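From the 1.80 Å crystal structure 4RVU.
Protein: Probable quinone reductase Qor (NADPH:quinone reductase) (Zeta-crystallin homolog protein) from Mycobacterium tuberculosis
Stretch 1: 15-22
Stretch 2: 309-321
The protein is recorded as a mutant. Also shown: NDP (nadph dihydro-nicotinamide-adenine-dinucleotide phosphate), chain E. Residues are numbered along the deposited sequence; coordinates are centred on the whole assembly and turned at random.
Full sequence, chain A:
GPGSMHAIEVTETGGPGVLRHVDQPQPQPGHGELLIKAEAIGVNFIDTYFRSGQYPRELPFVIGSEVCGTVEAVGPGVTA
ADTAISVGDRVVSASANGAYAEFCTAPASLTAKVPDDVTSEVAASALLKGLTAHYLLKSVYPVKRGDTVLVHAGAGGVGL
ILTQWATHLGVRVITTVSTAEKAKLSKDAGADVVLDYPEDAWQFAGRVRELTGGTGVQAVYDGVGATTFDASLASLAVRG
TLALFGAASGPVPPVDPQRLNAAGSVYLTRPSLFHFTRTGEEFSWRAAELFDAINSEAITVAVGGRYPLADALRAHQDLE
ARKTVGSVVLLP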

ATOM      1  N   GLY A  15     -25.999 -14.082 -15.471  1.00 30.77           N
ATOM      2  CA  GLY A  15     -26.306 -12.700 -15.791  1.00 31.05           C
ATOM      3  C   GLY A  15     -27.489 -12.178 -15.007  1.00 30.82           C
ATOM      4  O   GLY A  15     -28.061 -12.905 -14.188  1.00 30.87           O
ATOM      5  N   PRO A  16     -27.876 -10.919 -15.262  1.00 28.21           N
ATOM      6  CA  PRO A  16     -29.006 -10.281 -14.571  1.00 29.04           C
ATOM      7  C   PRO A  16     -30.276 -11.127 -14.651  1.00 28.71           C
ATOM      8  O   PRO A  16     -31.148 -11.012 -13.789  1.00 28.31           O
ATOM      9  CB  PRO A  16     -29.199  -8.976 -15.354  1.00 28.55           C
ATOM     10  CG  PRO A  16     -27.848  -8.685 -15.935  1.00 28.94           C
ATOM     11  CD  PRO A  16     -27.280 -10.034 -16.279  1.00 28.85           C
ATOM     12  N   GLY A  17     -30.361 -11.973 -15.677  1.00 31.23           N
ATOM     13  CA  GLY A  17     -31.512 -12.828 -15.894  1.00 30.54           C
ATOM     14  C   GLY A  17     -31.817 -13.800 -14.770  1.00 31.04           C
ATOM     15  O   GLY A  17     -32.971 -14.175 -14.580  1.00 31.19           O
ATOM     16  N   VAL A  18     -30.795 -14.202 -14.013  1.00 28.78           N
ATOM     17  CA  VAL A  18     -30.996 -15.157 -12.918  1.00 29.10           C
ATOM     18  C   VAL A  18     -31.668 -14.536 -11.686  1.00 29.24           C
ATOM     19  O   VAL A  18     -32.051 -15.246 -10.749  1.00 29.78           O
ATOM     20  CB  VAL A  18     -29.673 -15.851 -12.494  1.00 28.22           C
ATOM     21  CG1 VAL A  18     -28.952 -16.426 -13.698  1.00 29.46           C
ATOM     22  CG2 VAL A  18     -28.764 -14.886 -11.749  1.00 29.09           C
ATOM     23  N   LEU A  19     -31.805 -13.214 -11.675  1.00 28.72           N
ATOM     24  CA  LEU A  19     -32.480 -12.547 -10.564  1.00 28.69           C
ATOM     25  C   LEU A  19     -33.999 -12.786 -10.608  1.00 30.17           C
ATOM     26  O   LEU A  19     -34.743 -12.025 -11.238  1.00 30.16           O
ATOM     27  CB  LEU A  19     -32.159 -11.051 -10.563  1.00 28.08           C
ATOM     28  CG  LEU A  19     -30.680 -10.700 -10.401  1.00 28.10           C
ATOM     29  CD1 LEU A  19     -30.406  -9.244 -10.758  1.00 28.57           C
ATOM     30  CD2 LEU A  19     -30.221 -11.006  -8.984  1.00 27.44           C
ATOM     31  N   ARG A  20     -34.458 -13.840  -9.934  1.00 31.99           N
ATOM     32  CA  ARG A  20     -35.872 -14.212  -9.969  1.00 32.57           C
ATOM     33  C   ARG A  20     -36.659 -13.629  -8.805  1.00 32.98           C
ATOM     34  O   ARG A  20     -36.255 -13.753  -7.647  1.00 31.46           O
ATOM     35  CB  ARG A  20     -36.032 -15.733  -9.990  1.00 33.48           C
ATOM     36  CG  ARG A  20     -35.307 -16.408 -11.148  1.00 33.45           C
ATOM     37  CD  ARG A  20     -35.826 -15.881 -12.479  1.00 34.76           C
ATOM     38  NE  ARG A  20     -35.064 -16.410 -13.607  1.00 35.64           N
ATOM     39  CZ  ARG A  20     -35.313 -17.576 -14.193  1.00 36.29           C
ATOM     40  NH1 ARG A  20     -36.306 -18.343 -13.753  1.00 36.80           N
ATOM     41  NH2 ARG A  20     -34.569 -17.982 -15.216  1.00 34.90           N
ATOM     42  N   HIS A  21     -37.784 -12.997  -9.132  1.00 27.21           N
ATOM     43  CA  HIS A  21     -38.718 -12.442  -8.152  1.00 28.54           C
ATOM     44  C   HIS A  21     -39.644 -13.560  -7.691  1.00 29.71           C
ATOM     45  O   HIS A  21     -40.472 -14.035  -8.476  1.00 28.89           O
ATOM     46  CB  HIS A  21     -39.535 -11.330  -8.825  1.00 27.89           C
ATOM     47  CG  HIS A  21     -40.459 -10.589  -7.906  1.00 28.55           C
ATOM     48  ND1 HIS A  21     -41.828 -10.628  -8.038  1.00 29.02           N
ATOM     49  CD2 HIS A  21     -40.201  -9.758  -6.863  1.00 27.57           C
ATOM     50  CE1 HIS A  21     -42.383  -9.870  -7.104  1.00 28.65           C
ATOM     51  NE2 HIS A  21     -41.415  -9.329  -6.386  1.00 28.60           N
ATOM     52  N   VAL A  22     -39.507 -13.978  -6.431  1.00 32.17           N
ATOM     53  CA  VAL A  22     -40.242 -15.135  -5.911  1.00 33.24           C
ATOM     54  C   VAL A  22     -40.846 -14.930  -4.528  1.00 34.29           C
ATOM     55  O   VAL A  22     -40.514 -13.970  -3.832  1.00 33.42           O
ATOM     56  CB  VAL A  22     -39.333 -16.372  -5.811  1.00 32.93           C
ATOM     57  CG1 VAL A  22     -38.738 -16.712  -7.162  1.00 33.07           C
ATOM     58  CG2 VAL A  22     -38.231 -16.143  -4.776  1.00 33.93           C
ATOM     59  N   LEU A 309     -38.822  -3.479  -6.753  1.00 17.30           N
ATOM     60  CA  LEU A 309     -38.037  -4.614  -6.283  1.00 17.69           C
ATOM     61  C   LEU A 309     -38.052  -5.730  -7.309  1.00 17.82           C
ATOM     62  O   LEU A 309     -37.028  -6.363  -7.560  1.00 17.06           O
ATOM     63  CB  LEU A 309     -38.570  -5.123  -4.938  1.00 17.17           C
ATOM     64  CG  LEU A 309     -38.074  -6.480  -4.421  1.00 17.14           C
ATOM     65  CD1 LEU A 309     -36.571  -6.461  -4.204  1.00 17.72           C
ATOM     66  CD2 LEU A 309     -38.793  -6.818  -3.126  1.00 17.65           C
ATOM     67  N   ALA A 310     -39.205  -5.955  -7.932  1.00 19.28           N
ATOM     68  CA  ALA A 310     -39.323  -7.035  -8.912  1.00 19.44           C
ATOM     69  C   ALA A 310     -38.459  -6.809 -10.144  1.00 18.81           C
ATOM     70  O   ALA A 310     -38.184  -7.749 -10.901  1.00 19.64           O
ATOM     71  CB  ALA A 310     -40.801  -7.256  -9.314  1.00 19.09           C
ATOM     72  N   ASP A 311     -38.044  -5.559 -10.353  1.00 16.90           N
ATOM     73  CA  ASP A 311     -37.198  -5.209 -11.487  1.00 16.84           C
ATOM     74  C   ASP A 311     -35.725  -5.085 -11.120  1.00 16.75           C
ATOM     75  O   ASP A 311     -34.999  -4.295 -11.723  1.00 16.71           O
ATOM     76  CB  ASP A 311     -37.658  -3.894 -12.115  1.00 16.87           C
ATOM     77  CG  ASP A 311     -38.942  -4.032 -12.899  1.00 16.94           C
ATOM     78  OD1 ASP A 311     -39.294  -5.166 -13.286  1.00 16.95           O
ATOM     79  OD2 ASP A 311     -39.584  -2.990 -13.147  1.00 16.98           O
ATOM     80  N   ALA A 312     -35.283  -5.866 -10.138  1.00 17.24           N
ATOM     81  CA  ALA A 312     -33.860  -5.941  -9.809  1.00 17.16           C
ATOM     82  C   ALA A 312     -33.043  -6.262 -11.060  1.00 17.20           C
ATOM     83  O   ALA A 312     -31.944  -5.737 -11.252  1.00 17.39           O
ATOM     84  CB  ALA A 312     -33.629  -6.987  -8.741  1.00 17.54           C
ATOM     85  N   LEU A 313     -33.584  -7.129 -11.911  1.00 21.53           N
ATOM     86  CA  LEU A 313     -32.935  -7.495 -13.172  1.00 22.09           C
ATOM     87  C   LEU A 313     -32.575  -6.257 -13.987  1.00 22.25           C
ATOM     88  O   LEU A 313     -31.455  -6.119 -14.486  1.00 22.14           O
ATOM     89  CB  LEU A 313     -33.867  -8.426 -13.977  1.00 22.55           C
ATOM     90  CG  LEU A 313     -33.501  -8.937 -15.378  1.00 24.86           C
ATOM     91  CD1 LEU A 313     -34.303 -10.194 -15.695  1.00 25.21           C
ATOM     92  CD2 LEU A 313     -33.764  -7.895 -16.452  1.00 23.65           C
ATOM     93  N   ARG A 314     -33.544  -5.356 -14.109  1.00 24.59           N
ATOM     94  CA  ARG A 314     -33.414  -4.155 -14.920  1.00 24.14           C
ATOM     95  C   ARG A 314     -32.336  -3.242 -14.335  1.00 25.16           C
ATOM     96  O   ARG A 314     -31.532  -2.658 -15.063  1.00 25.12           O
ATOM     97  CB  ARG A 314     -34.792  -3.454 -14.995  1.00 24.84           C
ATOM     98  CG  ARG A 314     -34.879  -2.152 -15.784  1.00 27.07           C
ATOM     99  CD  ARG A 314     -36.374  -1.696 -15.896  1.00 28.71           C
ATOM    100  NE  ARG A 314     -36.628  -0.349 -15.364  1.00 29.29           N
ATOM    101  CZ  ARG A 314     -37.542  -0.060 -14.438  1.00 29.33           C
ATOM    102  NH1 ARG A 314     -38.312  -1.011 -13.932  1.00 26.45           N
ATOM    103  NH2 ARG A 314     -37.693   1.191 -14.014  1.00 31.79           N
ATOM    104  N   ALA A 315     -32.306  -3.140 -13.010  1.00 17.44           N
ATOM    105  CA  ALA A 315     -31.291  -2.340 -12.336  1.00 17.90           C
ATOM    106  C   ALA A 315     -29.901  -2.900 -12.592  1.00 17.40           C
ATOM    107  O   ALA A 315     -28.962  -2.148 -12.854  1.00 17.42           O
ATOM    108  CB  ALA A 315     -31.565  -2.274 -10.845  1.00 17.51           C
ATOM    109  N   HIS A 316     -29.753  -4.214 -12.496  1.00 20.00           N
ATOM    110  CA  HIS A 316     -28.440  -4.813 -12.737  1.00 19.83           C
ATOM    111  C   HIS A 316     -27.988  -4.599 -14.182  1.00 19.99           C
ATOM    112  O   HIS A 316     -26.813  -4.331 -14.435  1.00 20.03           O
ATOM    113  CB  HIS A 316     -28.419  -6.290 -12.362  1.00 20.56           C
ATOM    114  CG  HIS A 316     -28.213  -6.537 -10.899  1.00 20.59           C
ATOM    115  ND1 HIS A 316     -27.413  -7.552 -10.421  1.00 20.17           N
ATOM    116  CD2 HIS A 316     -28.712  -5.904  -9.811  1.00 20.58           C
ATOM    117  CE1 HIS A 316     -27.433  -7.538  -9.099  1.00 20.68           C
ATOM    118  NE2 HIS A 316     -28.216  -6.551  -8.705  1.00 20.59           N
ATOM    119  N   GLN A 317     -28.916  -4.703 -15.130  1.00 23.20           N
ATOM    120  CA  GLN A 317     -28.611  -4.370 -16.521  1.00 23.57           C
ATOM    121  C   GLN A 317     -28.103  -2.943 -16.688  1.00 23.26           C
ATOM    122  O   GLN A 317     -27.058  -2.723 -17.302  1.00 23.38           O
ATOM    123  CB  GLN A 317     -29.838  -4.572 -17.416  1.00 23.79           C
ATOM    124  CG  GLN A 317     -30.232  -6.024 -17.593  1.00 23.59           C
ATOM    125  CD  GLN A 317     -31.450  -6.189 -18.490  1.00 24.96           C
ATOM    126  OE1 GLN A 317     -32.351  -5.347 -18.494  1.00 24.08           O
ATOM    127  NE2 GLN A 317     -31.481  -7.276 -19.252  1.00 25.19           N
ATOM    128  N   ASP A 318     -28.861  -1.973 -16.174  1.00 20.52           N
ATOM    129  CA  ASP A 318     -28.494  -0.564 -16.305  1.00 20.05           C
ATOM    130  C   ASP A 318     -27.160  -0.259 -15.618  1.00 20.71           C
ATOM    131  O   ASP A 318     -26.355   0.524 -16.124  1.00 20.11           O
ATOM    132  CB  ASP A 318     -29.588   0.338 -15.715  1.00 20.19           C
ATOM    133  CG  ASP A 318     -30.889   0.279 -16.491  1.00 21.84           C
ATOM    134  OD1 ASP A 318     -30.895  -0.246 -17.626  1.00 20.99           O
ATOM    135  OD2 ASP A 318     -31.905   0.787 -15.962  1.00 20.90           O
ATOM    136  N   LEU A 319     -26.931  -0.884 -14.464  1.00 20.01           N
ATOM    137  CA  LEU A 319     -25.720  -0.644 -13.694  1.00 20.48           C
ATOM    138  C   LEU A 319     -24.505  -1.141 -14.471  1.00 20.22           C
ATOM    139  O   LEU A 319     -23.523  -0.409 -14.649  1.00 21.54           O
ATOM    140  CB  LEU A 319     -25.812  -1.335 -12.332  1.00 21.23           C
ATOM    141  CG  LEU A 319     -24.605  -1.228 -11.410  1.00 22.28           C
ATOM    142  CD1 LEU A 319     -24.264   0.233 -11.168  1.00 21.91           C
ATOM    143  CD2 LEU A 319     -24.875  -1.945 -10.092  1.00 23.52           C
ATOM    144  N   GLU A 320     -24.595  -2.371 -14.969  1.00 26.66           N
ATOM    145  CA  GLU A 320     -23.493  -2.974 -15.728  1.00 27.92           C
ATOM    146  C   GLU A 320     -23.260  -2.295 -17.073  1.00 27.05           C
ATOM    147  O   GLU A 320     -22.157  -2.355 -17.625  1.00 27.16           O
ATOM    148  CB  GLU A 320     -23.735  -4.472 -15.928  1.00 26.95           C
ATOM    149  CG  GLU A 320     -23.705  -5.277 -14.637  1.00 27.66           C
ATOM    150  CD  GLU A 320     -23.751  -6.778 -14.868  1.00 29.07           C
ATOM    151  OE1 GLU A 320     -24.164  -7.217 -15.964  1.00 30.95           O
ATOM    152  OE2 GLU A 320     -23.377  -7.518 -13.936  1.00 30.11           O
ATOM    153  N   ALA A 321     -24.294  -1.643 -17.596  1.00 20.09           N
ATOM    154  CA  ALA A 321     -24.210  -0.984 -18.896  1.00 20.45           C
ATOM    155  C   ALA A 321     -23.744   0.463 -18.786  1.00 19.76           C
ATOM    156  O   ALA A 321     -23.715   1.177 -19.788  1.00 20.53           O
ATOM    157  CB  ALA A 321     -25.552  -1.060 -19.629  1.00 20.37           C
TER
HETATM  158  PA  NDP E 401     -21.211   2.949  -9.565  1.00 22.77           P
HETATM  159  O1A NDP E 401     -22.510   3.639  -9.259  1.00 20.89           O
HETATM  160  O2A NDP E 401     -19.926   3.722  -9.488  1.00 21.76           O
HETATM  161  O5B NDP E 401     -21.319   2.273 -11.019  1.00 22.87           O
HETATM  162  C5B NDP E 401     -20.150   1.802 -11.681  1.00 23.23           C
HETATM  163  C4B NDP E 401     -19.636   2.921 -12.572  1.00 22.06           C
HETATM  164  O4B NDP E 401     -18.317   2.641 -13.044  1.00 22.25           O
HETATM  165  C3B NDP E 401     -20.492   3.077 -13.816  1.00 23.81           C
HETATM  166  O3B NDP E 401     -21.587   3.967 -13.597  1.00 23.37           O
HETATM  167  C2B NDP E 401     -19.518   3.618 -14.843  1.00 21.86           C
HETATM  168  O2B NDP E 401     -19.604   5.034 -14.922  1.00 21.16           O
HETATM  169  C1B NDP E 401     -18.142   3.202 -14.344  1.00 20.98           C
HETATM  170  N9A NDP E 401     -17.615   2.197 -15.295  1.00 21.62           N
HETATM  171  C8A NDP E 401     -16.494   2.316 -16.024  1.00 21.38           C
HETATM  172  N7A NDP E 401     -16.306   1.229 -16.810  1.00 21.44           N
HETATM  173  C5A NDP E 401     -17.334   0.392 -16.594  1.00 22.16           C
HETATM  174  C6A NDP E 401     -17.755  -0.934 -17.100  1.00 22.38           C
HETATM  175  N6A NDP E 401     -17.014  -1.591 -18.019  1.00 22.83           N
HETATM  176  N1A NDP E 401     -18.899  -1.459 -16.615  1.00 23.18           N
HETATM  177  C2A NDP E 401     -19.640  -0.809 -15.702  1.00 22.52           C
HETATM  178  N3A NDP E 401     -19.321   0.394 -15.200  1.00 21.68           N
HETATM  179  C4A NDP E 401     -18.198   1.036 -15.597  1.00 22.67           C
HETATM  180  O3  NDP E 401     -21.102   1.656  -8.623  1.00 22.41           O
HETATM  181  PN  NDP E 401     -21.021   1.776  -7.025  1.00 22.37           P
HETATM  182  O1N NDP E 401     -21.041   3.233  -6.646  1.00 21.87           O
HETATM  183  O2N NDP E 401     -22.027   0.817  -6.445  1.00 21.62           O
HETATM  184  O5D NDP E 401     -19.554   1.200  -6.715  1.00 21.82           O
HETATM  185  C5D NDP E 401     -18.400   1.823  -7.272  1.00 22.07           C
HETATM  186  C4D NDP E 401     -17.245   0.833  -7.300  1.00 21.71           C
HETATM  187  O4D NDP E 401     -16.719   0.666  -5.985  1.00 22.58           O
HETATM  188  C3D NDP E 401     -17.709  -0.537  -7.752  1.00 22.96           C
HETATM  189  O3D NDP E 401     -16.683  -1.106  -8.564  1.00 23.24           O
HETATM  190  C2D NDP E 401     -17.842  -1.341  -6.477  1.00 26.23           C
HETATM  191  O2D NDP E 401     -17.554  -2.718  -6.726  1.00 23.50           O
HETATM  192  C1D NDP E 401     -16.797  -0.700  -5.578  1.00 23.98           C
HETATM  193  N1N NDP E 401     -17.116  -0.744  -4.151  1.00 23.77           N
HETATM  194  C2N NDP E 401     -16.181  -1.186  -3.308  1.00 22.62           C
HETATM  195  C3N NDP E 401     -16.392  -1.245  -1.938  1.00 21.95           C
HETATM  196  C7N NDP E 401     -15.299  -1.760  -1.051  1.00 22.46           C
HETATM  197  O7N NDP E 401     -15.459  -1.749   0.156  1.00 22.30           O
HETATM  198  N7N NDP E 401     -14.177  -2.208  -1.612  1.00 20.89           N
HETATM  199  C4N NDP E 401     -17.701  -0.794  -1.334  1.00 21.43           C
HETATM  200  C5N NDP E 401     -18.628  -0.323  -2.357  1.00 22.26           C
HETATM  201  C6N NDP E 401     -18.302  -0.312  -3.708  1.00 22.39           C
HETATM  202  P2B NDP E 401     -18.937   5.831 -16.150  1.00 21.70           P
HETATM  203  O1X NDP E 401     -18.108   4.794 -16.854  1.00 23.18           O
HETATM  204  O2X NDP E 401     -20.107   6.327 -16.950  1.00 24.31           O
HETATM  205  O3X NDP E 401     -18.149   6.928 -15.496  1.00 23.75           O
HETATM  206  O   HOH W   1     -35.659  -8.968 -10.960  1.00 24.20           O

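No direct hydrogen bond joins these two stretches; they are held by packing, by two CH-pi contacts and by one bridging water, and together they bury 457 Å². Leu 309 opens the second stretch in a short 3-10 segment, its carbonyl O accepting from Ala 312 N at 3.2 Å. Next, Ala 310 sets its methyl over the face of the His 21 ring, with CB 3.5 Å from the ring centroid and 6° off the ring normal; the small side chain lets the backbone come close as well, CA lying 3.5 Å from His 21 CD2. The carbonyl of Ala 310 also takes part: water 1 donates to Ala 310 O at 2.8 Å and to Leu 19 O at 3.2 Å, and accepts from Leu 313 N at 2.9 Å, so it serves polar backbone atoms that do not meet directly.

Asp 311, at the N-cap position, makes no capping bond with its side chain; it turns away from stretch 1, and its OD2 forms a salt bridge with Arg 314 NH1 at 2.5 Å. Ala 312 is buried and points toward Leu 19, whose CD1 lies 4.4 Å from its CB. Leu 313 gives a broader apolar surface, its CG 3.5 Å from Pro 16 O and its CD1 3.8 Å from Gly 17 CA.

One turn on, His 316 offers a flat ring face to Leu 19: CD1 sits 3.5 Å from the ring centroid, 17° off the normal, while both ring nitrogens are hydrogen-bonded elsewhere in the structure. Pro 16, pointing toward the helix, packs its CB 4.1 Å from His 316 CB and 3.8 Å from Gln 317 CG, where the aliphatic part of an exposed glutamine suffices. Glu 320 ends the contact, its OE1 4.0 Å from Pro 16 CG.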